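Esterase (Xanthomonas oryzae pv. oryzae, PDB 3H2G) hydrolyses ester bonds as a rice cell wall-degrading esterase that serves the bacterium as a virulence factor. Local coordinates at residues H136-I149 against Q177-I189. Residues are numbered along the deposited sequence; the frame is centred on the assembly and turned at random.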
loop_
_atom_site.group_PDB
_atom_site.type_symbol
_atom_site.label_atom_id
_atom_site.label_comp_id
_atom_site.label_asym_id
_atom_site.label_seq_id
_atom_site.Cartn_x
_atom_site.Cartn_y
_atom_site.Cartn_z
ATOM N N HIS A 136 11.412 5.489 -6.192
ATOM C CA HIS A 136 10.139 4.810 -5.981
ATOM C C HIS A 136 9.001 5.746 -6.354
ATOM O O HIS A 136 8.887 6.845 -5.804
ATOM C CB HIS A 136 9.939 4.371 -4.529
ATOM C CG HIS A 136 8.562 3.841 -4.267
ATOM N ND1 HIS A 136 7.712 4.393 -3.332
ATOM C CD2 HIS A 136 7.854 2.869 -4.889
ATOM C CE1 HIS A 136 6.539 3.787 -3.393
ATOM N NE2 HIS A 136 6.598 2.859 -4.331
ATOM N N PRO A 137 8.154 5.333 -7.313
ATOM C CA PRO A 137 7.019 6.159 -7.741
ATOM C C PRO A 137 5.929 6.103 -6.669
ATOM O O PRO A 137 4.904 5.441 -6.836
ATOM C CB PRO A 137 6.573 5.494 -9.047
ATOM C CG PRO A 137 7.807 4.765 -9.525
ATOM C CD PRO A 137 8.354 4.206 -8.239
ATOM N N TYR A 138 6.173 6.792 -5.562
ATOM C CA TYR A 138 5.244 6.837 -4.440
ATOM C C TYR A 138 3.864 7.356 -4.865
ATOM O O TYR A 138 3.754 8.399 -5.501
ATOM C CB TYR A 138 5.844 7.729 -3.344
ATOM C CG TYR A 138 5.065 7.804 -2.049
ATOM C CD1 TYR A 138 4.670 6.647 -1.376
ATOM C CD2 TYR A 138 4.765 9.038 -1.469
ATOM C CE1 TYR A 138 3.997 6.718 -0.153
ATOM C CE2 TYR A 138 4.095 9.119 -0.247
ATOM C CZ TYR A 138 3.715 7.956 0.403
ATOM O OH TYR A 138 3.047 8.034 1.607
ATOM N N LEU A 139 2.822 6.601 -4.519
ATOM C CA LEU A 139 1.438 6.963 -4.827
ATOM C C LEU A 139 1.119 7.117 -6.315
ATOM O O LEU A 139 0.211 7.867 -6.693
ATOM C CB LEU A 139 1.058 8.242 -4.068
ATOM C CG LEU A 139 1.101 8.083 -2.541
ATOM C CD1 LEU A 139 0.925 9.437 -1.860
ATOM C CD2 LEU A 139 0.012 7.111 -2.105
ATOM N N HIS A 140 1.863 6.396 -7.150
ATOM C CA HIS A 140 1.656 6.420 -8.595
ATOM C C HIS A 140 0.816 5.193 -8.954
ATOM O O HIS A 140 1.327 4.077 -9.035
ATOM C CB HIS A 140 3.003 6.367 -9.324
ATOM C CG HIS A 140 2.886 6.436 -10.814
ATOM N ND1 HIS A 140 3.400 5.464 -11.645
ATOM C CD2 HIS A 140 2.321 7.363 -11.624
ATOM C CE1 HIS A 140 3.157 5.790 -12.903
ATOM N NE2 HIS A 140 2.503 6.938 -12.917
ATOM N N SER A 141 -0.478 5.414 -9.161
ATOM C CA SER A 141 -1.418 4.343 -9.474
ATOM C C SER A 141 -0.963 3.332 -10.522
ATOM O O SER A 141 -1.034 2.122 -10.296
ATOM C CB SER A 141 -2.760 4.944 -9.903
ATOM O OG SER A 141 -3.261 5.824 -8.910
ATOM N N ALA A 142 -0.495 3.821 -11.666
ATOM C CA ALA A 142 -0.075 2.935 -12.747
ATOM C C ALA A 142 1.028 1.939 -12.398
ATOM O O ALA A 142 0.893 0.749 -12.686
ATOM C CB ALA A 142 0.342 3.759 -13.963
ATOM N N SER A 143 2.114 2.411 -11.790
ATOM C CA SER A 143 3.219 1.517 -11.448
ATOM C C SER A 143 2.965 0.708 -10.177
ATOM O O SER A 143 3.569 -0.345 -9.979
ATOM C CB SER A 143 4.540 2.296 -11.343
ATOM O OG SER A 143 4.489 3.288 -10.338
ATOM N N GLU A 144 2.080 1.193 -9.313
ATOM C CA GLU A 144 1.744 0.433 -8.114
ATOM C C GLU A 144 0.969 -0.785 -8.609
ATOM O O GLU A 144 1.156 -1.907 -8.128
ATOM C CB GLU A 144 0.862 1.259 -7.171
ATOM C CG GLU A 144 1.624 2.257 -6.312
ATOM C CD GLU A 144 0.697 3.130 -5.498
ATOM O OE1 GLU A 144 1.181 3.856 -4.608
ATOM O OE2 GLU A 144 -0.521 3.092 -5.758
ATOM N N ALA A 145 0.109 -0.555 -9.598
ATOM C CA ALA A 145 -0.691 -1.627 -10.172
ATOM C C ALA A 145 0.156 -2.584 -11.008
ATOM O O ALA A 145 0.050 -3.804 -10.857
ATOM C CB ALA A 145 -1.821 -1.043 -11.024
ATOM N N SER A 146 0.998 -2.038 -11.884
ATOM C CA SER A 146 1.833 -2.878 -12.738
ATOM C C SER A 146 2.773 -3.756 -11.916
ATOM O O SER A 146 2.970 -4.929 -12.230
ATOM C CB SER A 146 2.632 -2.023 -13.730
ATOM O OG SER A 146 3.549 -1.158 -13.080
ATOM N N ALA A 147 3.344 -3.189 -10.861
ATOM C CA ALA A 147 4.255 -3.941 -10.003
ATOM C C ALA A 147 3.510 -5.060 -9.280
ATOM O O ALA A 147 4.019 -6.171 -9.146
ATOM C CB ALA A 147 4.911 -3.006 -8.990
ATOM N N THR A 148 2.302 -4.761 -8.813
ATOM C CA THR A 148 1.497 -5.750 -8.104
ATOM C C THR A 148 1.043 -6.867 -9.043
ATOM O O THR A 148 1.147 -8.053 -8.719
ATOM C CB THR A 148 0.266 -5.090 -7.461
ATOM O OG1 THR A 148 0.704 -4.109 -6.511
ATOM C CG2 THR A 148 -0.582 -6.126 -6.738
ATOM N N ILE A 149 0.538 -6.480 -10.208
ATOM C CA ILE A 149 0.077 -7.447 -11.194
ATOM C C ILE A 149 1.206 -8.387 -11.618
ATOM O O ILE A 149 1.028 -9.602 -11.666
ATOM C CB ILE A 149 -0.496 -6.718 -12.426
ATOM C CG1 ILE A 149 -1.852 -6.103 -12.059
ATOM C CG2 ILE A 149 -0.616 -7.673 -13.604
ATOM C CD1 ILE A 149 -2.370 -5.079 -13.063
ATOM N N GLN A 177 -0.573 3.399 1.956
ATOM C CA GLN A 177 -0.238 3.608 0.549
ATOM C C GLN A 177 -0.715 2.343 -0.155
ATOM O O GLN A 177 -1.152 2.382 -1.305
ATOM C CB GLN A 177 1.272 3.739 0.320
ATOM C CG GLN A 177 1.617 3.776 -1.178
ATOM C CD GLN A 177 3.091 3.569 -1.495
ATOM O OE1 GLN A 177 3.480 3.506 -2.667
ATOM N NE2 GLN A 177 3.914 3.461 -0.465
ATOM N N GLY A 178 -0.624 1.223 0.563
ATOM C CA GLY A 178 -1.038 -0.062 0.025
ATOM C C GLY A 178 -2.516 -0.130 -0.300
ATOM O O GLY A 178 -2.934 -0.947 -1.122
ATOM N N GLY A 179 -3.310 0.714 0.354
ATOM C CA GLY A 179 -4.739 0.737 0.085
ATOM C C GLY A 179 -4.941 1.401 -1.263
ATOM O O GLY A 179 -5.838 1.046 -2.029
ATOM N N HIS A 180 -4.092 2.385 -1.542
ATOM C CA HIS A 180 -4.114 3.108 -2.807
ATOM C C HIS A 180 -3.672 2.088 -3.866
ATOM O O HIS A 180 -4.264 1.989 -4.939
ATOM C CB HIS A 180 -3.133 4.288 -2.732
ATOM C CG HIS A 180 -3.043 5.100 -3.990
ATOM N ND1 HIS A 180 -3.876 6.167 -4.254
ATOM C CD2 HIS A 180 -2.206 5.007 -5.049
ATOM C CE1 HIS A 180 -3.554 6.695 -5.423
ATOM N NE2 HIS A 180 -2.544 6.009 -5.926
ATOM N N THR A 181 -2.637 1.318 -3.541
ATOM C CA THR A 181 -2.120 0.288 -4.439
ATOM C C THR A 181 -3.185 -0.764 -4.753
ATOM O O THR A 181 -3.398 -1.128 -5.916
ATOM C CB THR A 181 -0.909 -0.436 -3.810
ATOM O OG1 THR A 181 0.179 0.485 -3.671
ATOM C CG2 THR A 181 -0.472 -1.615 -4.675
ATOM N N ALA A 182 -3.844 -1.260 -3.710
ATOM C CA ALA A 182 -4.873 -2.278 -3.880
ATOM C C ALA A 182 -5.979 -1.803 -4.814
ATOM O O ALA A 182 -6.372 -2.516 -5.741
ATOM C CB ALA A 182 -5.464 -2.659 -2.522
ATOM N N MET A 183 -6.474 -0.593 -4.576
ATOM C CA MET A 183 -7.546 -0.048 -5.404
ATOM C C MET A 183 -7.089 0.226 -6.834
ATOM O O MET A 183 -7.836 -0.015 -7.788
ATOM C CB MET A 183 -8.105 1.239 -4.786
ATOM C CG MET A 183 -9.316 1.785 -5.544
ATOM S SD MET A 183 -10.102 3.212 -4.762
ATOM C CE MET A 183 -11.039 2.408 -3.459
ATOM N N ALA A 184 -5.868 0.731 -6.987
ATOM C CA ALA A 184 -5.337 1.022 -8.318
ATOM C C ALA A 184 -5.183 -0.275 -9.103
ATOM O O ALA A 184 -5.418 -0.320 -10.316
ATOM C CB ALA A 184 -3.987 1.733 -8.205
ATOM N N THR A 185 -4.778 -1.331 -8.404
ATOM C CA THR A 185 -4.603 -2.639 -9.027
ATOM C C THR A 185 -5.975 -3.197 -9.415
ATOM O O THR A 185 -6.142 -3.795 -10.480
ATOM C CB THR A 185 -3.898 -3.621 -8.060
ATOM O OG1 THR A 185 -2.605 -3.101 -7.710
ATOM C CG2 THR A 185 -3.734 -4.988 -8.709
ATOM N N GLN A 186 -6.960 -2.996 -8.548
ATOM C CA GLN A 186 -8.309 -3.473 -8.832
ATOM C C GLN A 186 -8.856 -2.794 -10.085
ATOM O O GLN A 186 -9.442 -3.440 -10.951
ATOM C CB GLN A 186 -9.236 -3.175 -7.656
ATOM C CG GLN A 186 -10.698 -3.451 -7.967
ATOM C CD GLN A 186 -11.626 -3.036 -6.845
ATOM O OE1 GLN A 186 -11.193 -2.480 -5.833
ATOM N NE2 GLN A 186 -12.917 -3.299 -7.023
ATOM N N ARG A 187 -8.665 -1.484 -10.175
ATOM C CA ARG A 187 -9.154 -0.733 -11.323
ATOM C C ARG A 187 -8.538 -1.238 -12.626
ATOM O O ARG A 187 -9.232 -1.386 -13.630
ATOM C CB ARG A 187 -8.848 0.759 -11.151
ATOM C CG ARG A 187 -9.411 1.626 -12.275
ATOM C CD ARG A 187 -9.137 3.103 -12.052
ATOM N NE ARG A 187 -7.706 3.400 -12.044
ATOM C CZ ARG A 187 -7.201 4.624 -11.928
ATOM N NH1 ARG A 187 -8.016 5.667 -11.807
ATOM N NH2 ARG A 187 -5.889 4.807 -11.933
ATOM N N GLU A 188 -7.236 -1.507 -12.598
ATOM C CA GLU A 188 -6.519 -1.983 -13.780
ATOM C C GLU A 188 -6.953 -3.379 -14.221
ATOM O O GLU A 188 -7.142 -3.629 -15.412
ATOM C CB GLU A 188 -5.011 -1.963 -13.512
ATOM C CG GLU A 188 -4.136 -2.445 -14.669
ATOM C CD GLU A 188 -4.312 -1.622 -15.935
ATOM O OE1 GLU A 188 -4.680 -0.432 -15.837
ATOM O OE2 GLU A 188 -4.063 -2.167 -17.030
ATOM N N ILE A 189 -7.111 -4.289 -13.265
ATOM C CA ILE A 189 -7.525 -5.647 -13.597
ATOM C C ILE A 189 -8.938 -5.650 -14.182
ATOM O O ILE A 189 -9.195 -6.296 -15.198
ATOM C CB ILE A 189 -7.459 -6.567 -12.354
ATOM C CG1 ILE A 189 -5.993 -6.762 -11.939
ATOM C CG2 ILE A 189 -8.114 -7.910 -12.658
ATOM C CD1 ILE A 189 -5.802 -7.617 -10.691
HETATM O O HOH W 1 -5.059 7.121 -10.729
#
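A145 packs against A184 and T185 where helix 141-149 crosses helix 177-189, in the alpha/beta-hydrolase fold of this esterase. Helix 177-189 starts at what looks like the nucleophile elbow, with G178 fitting the GxSxG pattern. The axes approach to 8.0 Å at a signed crossing angle of -77°. Small residues permit this: A145 CA lies 3.4 Å from T185 OG1, and S141 CB lies 3.8 Å from A184 CB.

Apolar contacts extend on from there. I149 CD1 lies against E188 CG at 3.6 Å and also touches I189 CG1. L139 CD2 sits over one face of the H180 ring, toward its rim. L139 CD2 also touches Q177 CG (3.8 Å).

Among the polar contacts, H180 NE2 gives a weak, bent bond to S141 OG (3.1 Å, 121°). With CG anti to the backbone N (chi1 179°), the H180 ring reaches across to that serine. A water accepts from both S141 OG and R187 NH2, bridging the helices. T181 OG1 lies beside the E144 carboxylate but bonds to Y125.

Two threonines bond back into their own helices. T148 OG1 bonds to E144 O. T185 OG1 reaches T181 O (2.8 Å) from above the carbonyl plane.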